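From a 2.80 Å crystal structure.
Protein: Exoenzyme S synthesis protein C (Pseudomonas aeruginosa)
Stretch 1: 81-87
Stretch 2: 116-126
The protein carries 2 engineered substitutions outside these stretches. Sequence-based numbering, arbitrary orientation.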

# COMPACT_ATOMS: atom_id res chain seq x y z
N ARG J 81 -3.19 -4.87 -8.87
CA ARG J 81 -2.92 -5.94 -9.82
C ARG J 81 -1.72 -6.77 -9.40
O ARG J 81 -1.51 -7.87 -9.91
CB ARG J 81 -2.71 -5.37 -11.22
CG ARG J 81 -3.89 -4.56 -11.74
CD ARG J 81 -3.59 -3.97 -13.11
NE ARG J 81 -4.71 -3.17 -13.61
CZ ARG J 81 -4.72 -2.56 -14.79
NH1 ARG J 81 -3.68 -2.66 -15.59
NH2 ARG J 81 -5.78 -1.85 -15.16
N PHE J 82 -0.93 -6.25 -8.46
CA PHE J 82 0.27 -6.94 -8.00
C PHE J 82 0.38 -6.92 -6.48
O PHE J 82 1.26 -7.57 -5.91
CB PHE J 82 1.52 -6.31 -8.62
CG PHE J 82 1.41 -6.07 -10.10
CD1 PHE J 82 1.63 -7.10 -11.00
CD2 PHE J 82 1.09 -4.82 -10.59
CE1 PHE J 82 1.54 -6.88 -12.36
CE2 PHE J 82 0.99 -4.59 -11.95
CZ PHE J 82 1.22 -5.62 -12.84
N ASP J 83 -0.51 -6.18 -5.83
CA ASP J 83 -0.45 -5.99 -4.38
C ASP J 83 0.88 -5.37 -3.97
O ASP J 83 1.47 -5.75 -2.95
CB ASP J 83 -0.67 -7.31 -3.65
CG ASP J 83 -2.11 -7.78 -3.71
OD1 ASP J 83 -3.01 -6.92 -3.88
OD2 ASP J 83 -2.35 -8.99 -3.58
N LEU J 84 1.36 -4.42 -4.76
CA LEU J 84 2.62 -3.74 -4.51
C LEU J 84 2.54 -2.29 -4.97
O LEU J 84 2.02 -2.01 -6.05
CB LEU J 84 3.76 -4.45 -5.24
CG LEU J 84 4.01 -5.92 -4.93
CD1 LEU J 84 4.81 -6.58 -6.04
CD2 LEU J 84 4.71 -6.08 -3.59
N HIS J 85 3.05 -1.37 -4.17
CA HIS J 85 3.10 0.03 -4.56
C HIS J 85 4.47 0.65 -4.29
O HIS J 85 5.21 0.18 -3.43
CB HIS J 85 1.98 0.83 -3.89
CG HIS J 85 2.13 0.95 -2.40
ND1 HIS J 85 1.59 0.03 -1.53
CD2 HIS J 85 2.73 1.89 -1.64
CE1 HIS J 85 1.87 0.39 -0.29
NE2 HIS J 85 2.56 1.52 -0.33
N PHE J 86 4.79 1.71 -5.03
CA PHE J 86 6.09 2.37 -4.91
C PHE J 86 6.11 3.45 -3.85
O PHE J 86 5.09 4.09 -3.57
CB PHE J 86 6.51 2.96 -6.26
CG PHE J 86 7.02 1.95 -7.24
CD1 PHE J 86 8.35 1.58 -7.24
CD2 PHE J 86 6.17 1.38 -8.17
CE1 PHE J 86 8.83 0.65 -8.14
CE2 PHE J 86 6.64 0.45 -9.08
CZ PHE J 86 7.97 0.08 -9.06
N GLY J 87 7.28 3.66 -3.27
CA GLY J 87 7.50 4.71 -2.28
C GLY J 87 8.92 5.21 -2.37
O GLY J 87 9.74 4.64 -3.09
N ALA J 116 9.33 -13.69 -2.04
CA ALA J 116 9.89 -14.08 -3.33
C ALA J 116 9.33 -13.22 -4.45
O ALA J 116 10.04 -12.86 -5.39
CB ALA J 116 9.63 -15.55 -3.60
N ASN J 117 8.05 -12.89 -4.34
CA ASN J 117 7.41 -12.02 -5.32
C ASN J 117 7.96 -10.60 -5.23
O ASN J 117 8.30 -9.99 -6.24
CB ASN J 117 5.89 -12.01 -5.12
CG ASN J 117 5.16 -11.28 -6.23
OD1 ASN J 117 5.62 -11.23 -7.37
ND2 ASN J 117 4.00 -10.72 -5.90
N LEU J 118 8.04 -10.09 -4.01
CA LEU J 118 8.56 -8.75 -3.77
C LEU J 118 9.96 -8.61 -4.36
O LEU J 118 10.28 -7.60 -4.99
CB LEU J 118 8.58 -8.43 -2.28
CG LEU J 118 9.15 -7.07 -1.88
CD1 LEU J 118 8.38 -5.95 -2.56
CD2 LEU J 118 9.15 -6.90 -0.37
N LEU J 119 10.79 -9.62 -4.15
CA LEU J 119 12.14 -9.63 -4.70
C LEU J 119 12.12 -9.71 -6.23
O LEU J 119 12.88 -9.02 -6.91
CB LEU J 119 12.96 -10.79 -4.12
CG LEU J 119 13.29 -10.71 -2.63
CD1 LEU J 119 14.02 -11.95 -2.16
CD2 LEU J 119 14.10 -9.46 -2.33
N ASP J 120 11.24 -10.56 -6.77
CA ASP J 120 11.09 -10.70 -8.21
C ASP J 120 10.85 -9.35 -8.89
O ASP J 120 11.48 -9.05 -9.91
CB ASP J 120 9.94 -11.65 -8.55
CG ASP J 120 10.34 -13.11 -8.45
OD1 ASP J 120 9.44 -13.97 -8.49
OD2 ASP J 120 11.55 -13.39 -8.32
N HIS J 121 9.95 -8.55 -8.33
CA HIS J 121 9.63 -7.25 -8.89
C HIS J 121 10.71 -6.22 -8.59
O HIS J 121 11.06 -5.40 -9.45
CB HIS J 121 8.28 -6.76 -8.36
CG HIS J 121 7.11 -7.46 -8.98
ND1 HIS J 121 6.24 -6.83 -9.85
CD2 HIS J 121 6.67 -8.74 -8.86
CE1 HIS J 121 5.31 -7.69 -10.24
NE2 HIS J 121 5.55 -8.85 -9.65
N ALA J 122 11.25 -6.26 -7.38
CA ALA J 122 12.29 -5.33 -6.97
C ALA J 122 13.51 -5.44 -7.87
O ALA J 122 14.09 -4.43 -8.28
CB ALA J 122 12.68 -5.57 -5.52
N GLU J 123 13.90 -6.67 -8.19
CA GLU J 123 15.04 -6.91 -9.06
C GLU J 123 14.73 -6.48 -10.49
O GLU J 123 15.63 -6.08 -11.23
CB GLU J 123 15.43 -8.39 -9.03
CG GLU J 123 15.94 -8.87 -7.68
CD GLU J 123 16.33 -10.33 -7.69
OE1 GLU J 123 15.81 -11.08 -8.54
OE2 GLU J 123 17.16 -10.72 -6.84
N PHE J 124 13.46 -6.56 -10.86
CA PHE J 124 13.02 -6.19 -12.20
C PHE J 124 13.08 -4.68 -12.41
O PHE J 124 13.60 -4.21 -13.41
CB PHE J 124 11.60 -6.71 -12.45
CG PHE J 124 11.03 -6.30 -13.77
CD1 PHE J 124 11.35 -7.01 -14.92
CD2 PHE J 124 10.18 -5.22 -13.87
CE1 PHE J 124 10.82 -6.63 -16.14
CE2 PHE J 124 9.65 -4.84 -15.08
CZ PHE J 124 9.97 -5.55 -16.22
N TRP J 125 12.54 -3.93 -11.45
CA TRP J 125 12.56 -2.47 -11.52
C TRP J 125 13.95 -1.91 -11.23
O TRP J 125 14.24 -0.76 -11.54
CB TRP J 125 11.53 -1.86 -10.57
CG TRP J 125 10.11 -2.16 -10.95
CD1 TRP J 125 9.31 -3.14 -10.44
CD2 TRP J 125 9.32 -1.46 -11.92
NE1 TRP J 125 8.07 -3.10 -11.04
CE2 TRP J 125 8.05 -2.08 -11.95
CE3 TRP J 125 9.56 -0.38 -12.77
CZ2 TRP J 125 7.03 -1.65 -12.80
CZ3 TRP J 125 8.54 0.05 -13.61
CH2 TRP J 125 7.30 -0.59 -13.62
N GLN J 126 14.80 -2.74 -10.63
CA GLN J 126 16.18 -2.34 -10.36
C GLN J 126 17.02 -2.43 -11.63
O GLN J 126 18.00 -1.70 -11.79
CB GLN J 126 16.80 -3.23 -9.27
CG GLN J 126 18.23 -2.87 -8.91
CD GLN J 126 18.82 -3.80 -7.87
OE1 GLN J 126 18.47 -4.97 -7.79
NE2 GLN J 126 19.74 -3.27 -7.06

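What does the helix offer first to the other stretch? Asn117 points its CA-to-CB bond toward it, but its amide settles for loose packing: Asn117 ND2 lies 4.2 Å from Leu84 CD1 and 4.2 Å from Phe82 O, too far for a hydrogen bond. No hydrogen bond crosses between the stretches at all, so the contact rests on the packing of side chains. A polar residue is tolerable here, since Asn117 is partly exposed rather than fully buried.

How does Leu118 take part when its CA-to-CB bond points sideways? Its end comes nearer, with chi1 t and chi2 p, and Leu118 CD1 meets Leu84 CD2 at 3.8 Å. Both leucines are buried, and their branched, apolar ends fill space without leaving a polar group unpaired. Leu84, pointing toward the helix, has the largest area covered in this contact, 77 Å².

Why does a flat ring suit the position of His121? One turn after Asn117, it serves two partners. Leu84 CD1 lies over one face of His121, 4.0 Å from the centroid of that ring and 15° off the normal, a CH-pi contact. His121 CE1 also approaches Phe82 CD1 at 3.8 Å; those two rings meet obliquely, their planes at 59°. The arrangement lets a single leucine reach Asn117, Leu118 and His121, while the exposed Phe82 still covers part of the histidine.

What closes the contact at Trp125? One turn further on, where Trp125 N donates a hydrogen bond to His121 O at 2.9 Å, the tryptophan presents a face of its indole to the edge of Phe86. Phe86 CZ comes within 3.5 Å of Trp125 CD2, and the planes stand at 86°, nearly perpendicular. Two broad aromatic side chains can thus bridge a wide backbone gap: even Phe86 CA and Ala122 CA are 10.1 Å apart. Together the stretches bury 310 Å².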